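Local coordinates for blood group a-and b-cleaving endo-beta-galactosidase (Streptococcus pneumoniae, PDB 2YGL), which belongs to a blood group A- and B-cleaving endo-beta-galactosidase, of which it forms the tandem CBM51 modules, probably binding host glycans, at residues Q78-F83 against L168-S173; Y191-E196 against Q212-F217; Y282-K287 against K336-D341. All coordinates share one frame; numbering follows the deposited sequence.

Contact 1 of 3, residues Q78-F83 against L168-S173; sequences QGFEKF and LIKTVS
K170 sets CG between its backbone N and carbonyl carbon (chi1 62°), and an extended chain beyond CG carries NZ to Q78 O; E81 turns CG anti to its carbonyl carbon (chi1 -63°), and the chain, extended beyond CG, brings the carboxylate to T171. The ammonium bond, K170 NZ to Q78 O, is 2.8 Å long and runs nearly along the C=O axis. The two threonine bonds differ in approach. T171 OG1 donates to the syn lone pair of E81 OE1 at 2.8 Å, whereas T171 N meets E81 OE2, also at 2.8 Å, from above the carboxylate plane, 52° out of it. Next to these bonds, at I169, the backbones form a classic beta bulge: E81 N (2.8 Å) and K82 N (3.0 Å) both donate to I169 O, and I169 N returns a bond to K82 O. K82 and I169 form a hydrogen-bonded antiparallel pair, F83 and L168 the next, non-hydrogen-bonded one. On the face carrying L168 and F83, L168 CD2 meets the edge of the F83 ring at CD1 (3.7 Å); L168 CB also lies over the face of the F80 ring, from the loop before the strand, in a CH-pi contact 3.7 Å from the centroid. On its other edge, strand 160-171 bonds through L168 and K170 to T7 and A5 of strand 4-8, within the beta-sandwich of the first module. With both carboxylate oxygens of E81 held by one residue, its rotation should be restricted; two donated hydrogen bonds, one to each oxygen, are consistent with an ionised carboxylate, and K170, donating to a carbonyl oxygen, with the ammonium form.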
loop_
_atom_site.group_PDB
_atom_site.type_symbol
_atom_site.label_atom_id
_atom_site.label_comp_id
_atom_site.label_asym_id
_atom_site.label_seq_id
_atom_site.Cartn_x
_atom_site.Cartn_y
_atom_site.Cartn_z
ATOM N N GLN A 78 -7.008 2.499 -5.856
ATOM C CA GLN A 78 -6.754 1.057 -5.784
ATOM C C GLN A 78 -5.322 0.723 -5.382
ATOM O O GLN A 78 -5.050 -0.373 -4.886
ATOM C CB GLN A 78 -7.071 0.401 -7.128
ATOM C CG GLN A 78 -8.529 0.479 -7.545
ATOM C CD GLN A 78 -9.340 -0.696 -7.061
ATOM O OE1 GLN A 78 -9.596 -0.839 -5.866
ATOM N NE2 GLN A 78 -9.759 -1.545 -7.991
ATOM N N GLY A 79 -4.408 1.662 -5.621
ATOM C CA GLY A 79 -3.011 1.512 -5.227
ATOM C C GLY A 79 -2.178 0.561 -6.071
ATOM O O GLY A 79 -1.173 0.030 -5.593
ATOM N N PHE A 80 -2.582 0.345 -7.323
ATOM C CA PHE A 80 -1.803 -0.491 -8.241
ATOM C C PHE A 80 -0.496 0.192 -8.626
ATOM O O PHE A 80 -0.440 1.414 -8.759
ATOM C CB PHE A 80 -2.610 -0.854 -9.492
ATOM C CG PHE A 80 -3.799 -1.735 -9.219
ATOM C CD1 PHE A 80 -3.636 -2.993 -8.642
ATOM C CD2 PHE A 80 -5.081 -1.312 -9.552
ATOM C CE1 PHE A 80 -4.736 -3.811 -8.390
ATOM C CE2 PHE A 80 -6.186 -2.125 -9.306
ATOM C CZ PHE A 80 -6.013 -3.376 -8.722
ATOM N N GLU A 81 0.550 -0.608 -8.803
ATOM C CA GLU A 81 1.893 -0.090 -9.050
ATOM C C GLU A 81 2.398 -0.414 -10.456
ATOM O O GLU A 81 3.177 0.350 -11.031
ATOM C CB GLU A 81 2.866 -0.633 -8.000
ATOM C CG GLU A 81 2.537 -0.204 -6.570
ATOM C CD GLU A 81 3.143 -1.117 -5.513
ATOM O OE1 GLU A 81 4.253 -1.652 -5.732
ATOM O OE2 GLU A 81 2.505 -1.296 -4.454
ATOM N N LYS A 82 1.957 -1.549 -10.995
ATOM C CA LYS A 82 2.395 -2.010 -12.311
ATOM C C LYS A 82 1.249 -2.607 -13.118
ATOM O O LYS A 82 0.286 -3.142 -12.556
ATOM C CB LYS A 82 3.515 -3.054 -12.179
ATOM C CG LYS A 82 4.854 -2.509 -11.687
ATOM C CD LYS A 82 5.784 -3.632 -11.235
ATOM C CE LYS A 82 6.727 -4.079 -12.342
ATOM N NZ LYS A 82 7.883 -3.148 -12.500
ATOM N N PHE A 83 1.366 -2.504 -14.439
ATOM C CA PHE A 83 0.501 -3.234 -15.355
ATOM C C PHE A 83 1.364 -4.126 -16.238
ATOM O O PHE A 83 2.355 -3.669 -16.812
ATOM C CB PHE A 83 -0.337 -2.276 -16.209
ATOM C CG PHE A 83 -1.065 -2.951 -17.341
ATOM C CD1 PHE A 83 -2.182 -3.747 -17.094
ATOM C CD2 PHE A 83 -0.632 -2.793 -18.657
ATOM C CE1 PHE A 83 -2.854 -4.377 -18.136
ATOM C CE2 PHE A 83 -1.300 -3.418 -19.710
ATOM C CZ PHE A 83 -2.414 -4.212 -19.448
ATOM N N LEU A 168 -2.977 -6.319 -13.078
ATOM C CA LEU A 168 -2.492 -5.171 -12.321
ATOM C C LEU A 168 -1.832 -5.672 -11.038
ATOM O O LEU A 168 -2.358 -6.568 -10.378
ATOM C CB LEU A 168 -3.638 -4.199 -12.013
ATOM C CG LEU A 168 -4.269 -3.484 -13.214
ATOM C CD1 LEU A 168 -5.587 -2.834 -12.836
ATOM C CD2 LEU A 168 -3.320 -2.452 -13.803
ATOM N N ILE A 169 -0.676 -5.101 -10.699
ATOM C CA ILE A 169 0.150 -5.604 -9.596
ATOM C C ILE A 169 0.441 -4.520 -8.558
ATOM O O ILE A 169 0.694 -3.365 -8.908
ATOM C CB ILE A 169 1.501 -6.189 -10.103
ATOM C CG1 ILE A 169 1.290 -7.118 -11.306
ATOM C CG2 ILE A 169 2.247 -6.927 -8.976
ATOM C CD1 ILE A 169 2.579 -7.553 -11.983
ATOM N N LYS A 170 0.403 -4.907 -7.285
ATOM C CA LYS A 170 0.797 -4.025 -6.183
ATOM C C LYS A 170 1.479 -4.788 -5.044
ATOM O O LYS A 170 1.322 -6.008 -4.915
ATOM C CB LYS A 170 -0.407 -3.231 -5.654
ATOM C CG LYS A 170 -1.532 -4.072 -5.061
ATOM C CD LYS A 170 -2.686 -3.189 -4.612
ATOM C CE LYS A 170 -3.973 -3.988 -4.445
ATOM N NZ LYS A 170 -5.148 -3.097 -4.195
ATOM N N THR A 171 2.243 -4.059 -4.233
ATOM C CA THR A 171 2.820 -4.603 -3.008
ATOM C C THR A 171 1.726 -4.727 -1.948
ATOM O O THR A 171 0.962 -3.786 -1.722
ATOM C CB THR A 171 3.961 -3.709 -2.468
ATOM O OG1 THR A 171 4.852 -3.365 -3.536
ATOM C CG2 THR A 171 4.743 -4.428 -1.367
ATOM N N VAL A 172 1.644 -5.899 -1.320
ATOM C CA VAL A 172 0.735 -6.116 -0.200
ATOM C C VAL A 172 1.258 -5.305 0.985
ATOM O O VAL A 172 2.351 -5.561 1.496
ATOM C CB VAL A 172 0.618 -7.614 0.171
ATOM C CG1 VAL A 172 -0.351 -7.812 1.335
ATOM C CG2 VAL A 172 0.168 -8.428 -1.035
ATOM N N SER A 173 0.477 -4.312 1.391
ATOM C CA SER A 173 0.897 -3.372 2.419
ATOM C C SER A 173 -0.149 -3.252 3.519
ATOM O O SER A 173 -1.293 -3.678 3.350
ATOM C CB SER A 173 1.176 -2.002 1.795
ATOM O OG SER A 173 1.561 -1.058 2.783
#

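Contact 2 of 3, residues Y191-E196 against Q212-F217; sequences YLSDLE and QKDKPF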
loop_
_atom_site.group_PDB
_atom_site.type_symbol
_atom_site.label_atom_id
_atom_site.label_comp_id
_atom_site.label_asym_id
_atom_site.label_seq_id
_atom_site.Cartn_x
_atom_site.Cartn_y
_atom_site.Cartn_z
ATOM N N TYR A 191 3.231 -5.987 19.484
ATOM C CA TYR A 191 3.074 -4.905 20.455
ATOM C C TYR A 191 4.267 -4.839 21.400
ATOM O O TYR A 191 4.720 -5.865 21.917
ATOM C CB TYR A 191 1.783 -5.073 21.263
ATOM C CG TYR A 191 0.527 -4.947 20.442
ATOM C CD1 TYR A 191 0.102 -3.706 19.975
ATOM C CD2 TYR A 191 -0.240 -6.070 20.130
ATOM C CE1 TYR A 191 -1.052 -3.581 19.217
ATOM C CE2 TYR A 191 -1.399 -5.958 19.373
ATOM C CZ TYR A 191 -1.797 -4.711 18.920
ATOM O OH TYR A 191 -2.940 -4.584 18.172
ATOM N N LEU A 192 4.767 -3.627 21.622
ATOM C CA LEU A 192 5.910 -3.416 22.512
ATOM C C LEU A 192 5.637 -3.909 23.933
ATOM O O LEU A 192 6.515 -4.495 24.569
ATOM C CB LEU A 192 6.342 -1.947 22.513
ATOM C CG LEU A 192 7.384 -1.540 21.465
ATOM C CD1 LEU A 192 6.846 -1.616 20.037
ATOM C CD2 LEU A 192 7.890 -0.142 21.756
ATOM N N SER A 193 4.409 -3.698 24.403
ATOM C CA SER A 193 3.983 -4.154 25.730
ATOM C C SER A 193 3.940 -5.683 25.879
ATOM O O SER A 193 3.759 -6.196 26.984
ATOM C CB SER A 193 2.625 -3.548 26.095
ATOM O OG SER A 193 1.634 -3.904 25.146
ATOM N N ASP A 194 4.105 -6.401 24.772
ATOM C CA ASP A 194 4.219 -7.859 24.810
ATOM C C ASP A 194 5.681 -8.313 24.836
ATOM O O ASP A 194 5.966 -9.509 24.789
ATOM C CB ASP A 194 3.481 -8.491 23.626
ATOM C CG ASP A 194 1.972 -8.400 23.757
ATOM O OD1 ASP A 194 1.473 -8.161 24.881
ATOM O OD2 ASP A 194 1.282 -8.575 22.730
ATOM N N LEU A 195 6.597 -7.350 24.928
ATOM C CA LEU A 195 8.033 -7.628 24.920
ATOM C C LEU A 195 8.714 -7.227 26.229
ATOM O O LEU A 195 8.184 -6.420 26.999
ATOM C CB LEU A 195 8.705 -6.902 23.750
ATOM C CG LEU A 195 8.202 -7.162 22.325
ATOM C CD1 LEU A 195 8.796 -6.132 21.371
ATOM C CD2 LEU A 195 8.531 -8.574 21.869
ATOM N N GLU A 196 9.885 -7.805 26.477
ATOM C CA GLU A 196 10.722 -7.396 27.602
ATOM C C GLU A 196 11.670 -6.295 27.155
ATOM O O GLU A 196 12.401 -6.460 26.177
ATOM C CB GLU A 196 11.533 -8.579 28.149
ATOM C CG GLU A 196 10.697 -9.679 28.794
ATOM C CD GLU A 196 9.971 -9.211 30.038
ATOM O OE1 GLU A 196 10.616 -9.122 31.103
ATOM O OE2 GLU A 196 8.752 -8.940 29.955
ATOM N N GLN A 212 4.501 1.190 32.769
ATOM C CA GLN A 212 3.330 0.323 32.740
ATOM C C GLN A 212 3.013 -0.206 31.347
ATOM O O GLN A 212 3.158 0.511 30.353
ATOM C CB GLN A 212 2.113 1.047 33.327
ATOM C CG GLN A 212 2.208 1.308 34.834
ATOM C CD GLN A 212 2.245 0.032 35.666
ATOM O OE1 GLN A 212 3.274 -0.314 36.247
ATOM N NE2 GLN A 212 1.124 -0.676 35.715
ATOM N N LYS A 213 2.583 -1.465 31.292
ATOM C CA LYS A 213 2.167 -2.097 30.040
ATOM C C LYS A 213 0.645 -2.091 29.911
ATOM O O LYS A 213 -0.062 -2.569 30.801
ATOM C CB LYS A 213 2.719 -3.524 29.939
ATOM C CG LYS A 213 4.238 -3.590 29.737
ATOM C CD LYS A 213 4.774 -5.015 29.891
ATOM C CE LYS A 213 6.259 -5.072 29.549
ATOM N NZ LYS A 213 6.832 -6.445 29.653
ATOM N N ASP A 214 0.162 -1.524 28.805
ATOM C CA ASP A 214 -1.267 -1.435 28.473
ATOM C C ASP A 214 -2.085 -0.584 29.460
ATOM O O ASP A 214 -3.319 -0.674 29.502
ATOM C CB ASP A 214 -1.874 -2.838 28.284
ATOM C CG ASP A 214 -1.130 -3.661 27.235
ATOM O OD1 ASP A 214 -0.577 -3.074 26.285
ATOM O OD2 ASP A 214 -1.095 -4.898 27.359
ATOM N N LYS A 215 -1.386 0.250 30.231
ATOM C CA LYS A 215 -1.989 1.122 31.243
ATOM C C LYS A 215 -1.204 2.431 31.329
ATOM O O LYS A 215 -0.001 2.445 31.053
ATOM C CB LYS A 215 -1.958 0.464 32.630
ATOM C CG LYS A 215 -2.496 -0.952 32.714
ATOM C CD LYS A 215 -2.039 -1.617 33.994
ATOM C CE LYS A 215 -2.217 -3.118 33.921
ATOM N NZ LYS A 215 -1.768 -3.774 35.181
ATOM N N PRO A 216 -1.874 3.534 31.724
ATOM C CA PRO A 216 -1.118 4.744 32.062
ATOM C C PRO A 216 -0.297 4.522 33.333
ATOM O O PRO A 216 -0.643 3.662 34.145
ATOM C CB PRO A 216 -2.209 5.798 32.291
ATOM C CG PRO A 216 -3.458 5.022 32.554
ATOM C CD PRO A 216 -3.329 3.764 31.756
ATOM N N PHE A 217 0.781 5.288 33.490
ATOM C CA PHE A 217 1.750 5.072 34.564
ATOM C C PHE A 217 1.156 5.095 35.981
ATOM O O PHE A 217 1.267 4.109 36.716
ATOM C CB PHE A 217 2.906 6.079 34.450
ATOM C CG PHE A 217 4.019 5.844 35.432
ATOM C CD1 PHE A 217 3.987 6.430 36.694
ATOM C CD2 PHE A 217 5.103 5.037 35.093
ATOM C CE1 PHE A 217 5.019 6.224 37.604
ATOM C CE2 PHE A 217 6.145 4.821 36.002
ATOM C CZ PHE A 217 6.102 5.416 37.259
HETATM O O HOH W 1 5.188 -8.113 28.123
#
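S193 and K213 meet CB to CB at 3.8 Å where a short 3-10 turn, 192-194, lies against the end of strand 212-213 in the second beta-sandwich module. Two side chains, S193 and K213, supply the donors. S193 OG occupies the position between its backbone N and carbonyl carbon (chi1 59°) and donates to D214 OD1 at 2.6 Å, on the syn side but 27° out of the carboxylate plane; D214 itself adopts a positive phi, 64°, directly after the strand. The extended K213 chain brings CD to 3.3 Å from S193 O and K213 NZ to L195 O at 3.0 Å; this donor sits well above the carbonyl plane. Crossing the lysine at about a right angle, the glutamate bends at chi2 and forms a salt bridge from E196 OE2 to K213 NZ, 3.2 Å long. A water completes the link, donating to S193 O and accepting from K213 NZ. The turn that presents these acceptors is closed by D194 N to Y191 O and L195 N to L192 O. In the next shell G242 N also donates to D214 OD1, while W197 receives K213 in a cation-pi contact. K241 NZ forms salt bridges with both D194 OD1 and D214 OD2, so K241 probably offsets the repulsion expected between two like charges. The gap that it bridges, D194 OD1 to D214 OD2, measures 4.8 Å.

Contact 3 of 3, residues Y282-K287 against K336-D341; sequences YADIQK and KHTWAD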
loop_
_atom_site.group_PDB
_atom_site.type_symbol
_atom_site.label_atom_id
_atom_site.label_comp_id
_atom_site.label_asym_id
_atom_site.label_seq_id
_atom_site.Cartn_x
_atom_site.Cartn_y
_atom_site.Cartn_z
ATOM N N TYR A 282 3.034 27.068 29.496
ATOM C CA TYR A 282 4.145 26.133 29.319
ATOM C C TYR A 282 3.709 24.799 28.725
ATOM O O TYR A 282 2.592 24.329 28.976
ATOM C CB TYR A 282 4.867 25.903 30.651
ATOM C CG TYR A 282 5.558 27.140 31.176
ATOM C CD1 TYR A 282 6.878 27.432 30.817
ATOM C CD2 TYR A 282 4.889 28.028 32.021
ATOM C CE1 TYR A 282 7.514 28.577 31.291
ATOM C CE2 TYR A 282 5.516 29.177 32.499
ATOM C CZ TYR A 282 6.826 29.444 32.133
ATOM O OH TYR A 282 7.441 30.578 32.610
ATOM N N ALA A 283 4.599 24.197 27.942
ATOM C CA ALA A 283 4.377 22.862 27.396
ATOM C C ALA A 283 4.367 21.833 28.519
ATOM O O ALA A 283 5.156 21.919 29.460
ATOM C CB ALA A 283 5.450 22.518 26.365
ATOM N N ASP A 284 3.459 20.867 28.422
ATOM C CA ASP A 284 3.394 19.786 29.400
ATOM C C ASP A 284 4.458 18.724 29.098
ATOM O O ASP A 284 5.122 18.224 30.008
ATOM C CB ASP A 284 1.983 19.187 29.448
ATOM C CG ASP A 284 0.946 20.169 29.989
ATOM O OD1 ASP A 284 1.249 20.889 30.963
ATOM O OD2 ASP A 284 -0.178 20.219 29.448
ATOM N N ILE A 285 4.615 18.403 27.814
ATOM C CA ILE A 285 5.681 17.527 27.326
ATOM C C ILE A 285 6.522 18.303 26.313
ATOM O O ILE A 285 5.979 18.891 25.373
ATOM C CB ILE A 285 5.102 16.240 26.664
ATOM C CG1 ILE A 285 4.398 15.353 27.701
ATOM C CG2 ILE A 285 6.179 15.462 25.884
ATOM C CD1 ILE A 285 5.284 14.841 28.828
ATOM N N GLN A 286 7.839 18.308 26.505
ATOM C CA GLN A 286 8.722 19.068 25.622
ATOM C C GLN A 286 8.902 18.408 24.252
ATOM O O GLN A 286 8.755 19.071 23.222
ATOM C CB GLN A 286 10.076 19.347 26.280
ATOM C CG GLN A 286 10.734 20.639 25.772
ATOM C CD GLN A 286 9.900 21.882 26.075
ATOM O OE1 GLN A 286 9.628 22.193 27.237
ATOM N NE2 GLN A 286 9.487 22.590 25.028
ATOM N N LYS A 287 9.227 17.114 24.247
ATOM C CA LYS A 287 9.412 16.351 23.007
ATOM C C LYS A 287 9.466 14.841 23.248
ATOM O O LYS A 287 9.729 14.386 24.366
ATOM C CB LYS A 287 10.678 16.804 22.257
ATOM C CG LYS A 287 11.962 16.686 23.070
ATOM C CD LYS A 287 13.206 16.948 22.236
ATOM C CE LYS A 287 14.438 16.945 23.126
ATOM N NZ LYS A 287 15.707 17.113 22.368
ATOM N N LYS A 336 8.602 20.211 32.520
ATOM C CA LYS A 336 9.287 20.648 33.751
ATOM C C LYS A 336 8.578 21.711 34.606
ATOM O O LYS A 336 8.981 21.958 35.744
ATOM C CB LYS A 336 10.737 21.063 33.460
ATOM C CG LYS A 336 11.630 19.906 33.036
ATOM C CD LYS A 336 12.936 20.402 32.451
ATOM C CE LYS A 336 13.760 19.246 31.908
ATOM N NZ LYS A 336 14.985 19.729 31.214
ATOM N N HIS A 337 7.520 22.316 34.072
ATOM C CA HIS A 337 6.788 23.367 34.783
ATOM C C HIS A 337 5.397 22.940 35.270
ATOM O O HIS A 337 4.750 23.679 36.014
ATOM C CB HIS A 337 6.677 24.619 33.906
ATOM C CG HIS A 337 7.987 25.296 33.654
ATOM N ND1 HIS A 337 8.313 26.517 34.206
ATOM C CD2 HIS A 337 9.059 24.917 32.918
ATOM C CE1 HIS A 337 9.526 26.866 33.812
ATOM N NE2 HIS A 337 10.001 25.911 33.031
ATOM N N THR A 338 4.947 21.756 34.856
ATOM C CA THR A 338 3.586 21.289 35.158
ATOM C C THR A 338 3.553 19.832 35.657
ATOM O O THR A 338 4.602 19.229 35.899
ATOM C CB THR A 338 2.648 21.437 33.930
ATOM O OG1 THR A 338 3.156 20.657 32.842
ATOM C CG2 THR A 338 2.529 22.896 33.489
ATOM N N TRP A 339 2.346 19.283 35.809
ATOM C CA TRP A 339 2.154 17.904 36.275
ATOM C C TRP A 339 1.798 16.907 35.169
ATOM O O TRP A 339 1.887 15.693 35.382
ATOM C CB TRP A 339 1.054 17.835 37.334
ATOM C CG TRP A 339 1.353 18.526 38.620
ATOM C CD1 TRP A 339 2.512 18.464 39.341
ATOM C CD2 TRP A 339 0.456 19.351 39.369
ATOM N NE1 TRP A 339 2.396 19.218 40.483
ATOM C CE2 TRP A 339 1.144 19.774 40.526
ATOM C CE3 TRP A 339 -0.862 19.785 39.167
ATOM C CZ2 TRP A 339 0.561 20.610 41.482
ATOM C CZ3 TRP A 339 -1.442 20.612 40.119
ATOM C CH2 TRP A 339 -0.730 21.018 41.261
ATOM N N ALA A 340 1.376 17.410 34.011
ATOM C CA ALA A 340 0.916 16.553 32.918
ATOM C C ALA A 340 2.078 15.912 32.150
ATOM O O ALA A 340 2.264 16.161 30.955
ATOM C CB ALA A 340 -0.006 17.328 31.979
ATOM N N ASP A 341 2.853 15.085 32.853
ATOM C CA ASP A 341 4.001 14.391 32.264
ATOM C C ASP A 341 3.735 12.897 32.043
ATOM O O ASP A 341 4.661 12.119 31.801
ATOM C CB ASP A 341 5.268 14.610 33.109
ATOM C CG ASP A 341 5.055 14.326 34.591
ATOM O OD1 ASP A 341 4.093 13.616 34.955
ATOM O OD2 ASP A 341 5.866 14.814 35.404
HETATM O O HOH W 2 5.557 21.527 32.149
HETATM O O HOH W 3 4.953 18.751 32.507
#
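Y282 and H337 stack almost perfectly parallel at the exposed rim of the second module: the planes differ by 4° and the ring centroids lie 4.1 Å apart. The stack is offset. Y282 CD1 sits over the centre of the imidazole, whereas H337 ND1 lies toward the rim of the phenol ring. Inward from this pair, T338 places OG1 between its backbone N and carbonyl carbon (chi1 60°) and donates to D284 OD1 at 2.7 Å, on the anti side and 15° out of the carboxylate plane. Two waters donate to the same T338 OG1, each at 2.6 Å; one also donates to A283 O and accepts from H337 N, the other donates to D284 O (2.6 Å). A340, centre of an inverse gamma turn, covers the carboxylate, with A340 CB 3.6 Å from D284 CG, and I285 CD1 reaches D341 CA at 3.7 Å. The second oxygen, D284 OD2, accepts from Y310 N, and D284 with I285 forms a classic beta bulge facing I308. H337 and D341 align in sequence with H155 and D159 of the calcium site in the first module, suggesting that this loop is its counterpart. Three bonds grip the threonine hydroxyl, which should fix its rotation, and each carboxylate oxygen of D284 accepts a hydrogen bond, consistent with an ionised aspartate.

Overall arrangement
The contacts follow one another along the chain. Contact 1 belongs to the first NPCBM/NEW2 module, contacts 2 and 3 to the second. Their centres reflect this: contacts 2 and 3 are about 22 Å apart, nearest atoms about 7 Å, whereas contact 1 lies about 35 Å from contact 2 and about 44 Å from contact 3. Contact 1 joins strands 82-87 and 160-171 of one six-stranded sheet. Contact 2 adjoins the corresponding sheet through strand 212-213, and contact 3 sets strand 285-292 of the five-stranded sheet against the loop from strand 327-334 to strand 343-352, where the two sheets connect. Matching sheets in both modules point to a repeated fold, consistent with tandem carbohydrate-binding units.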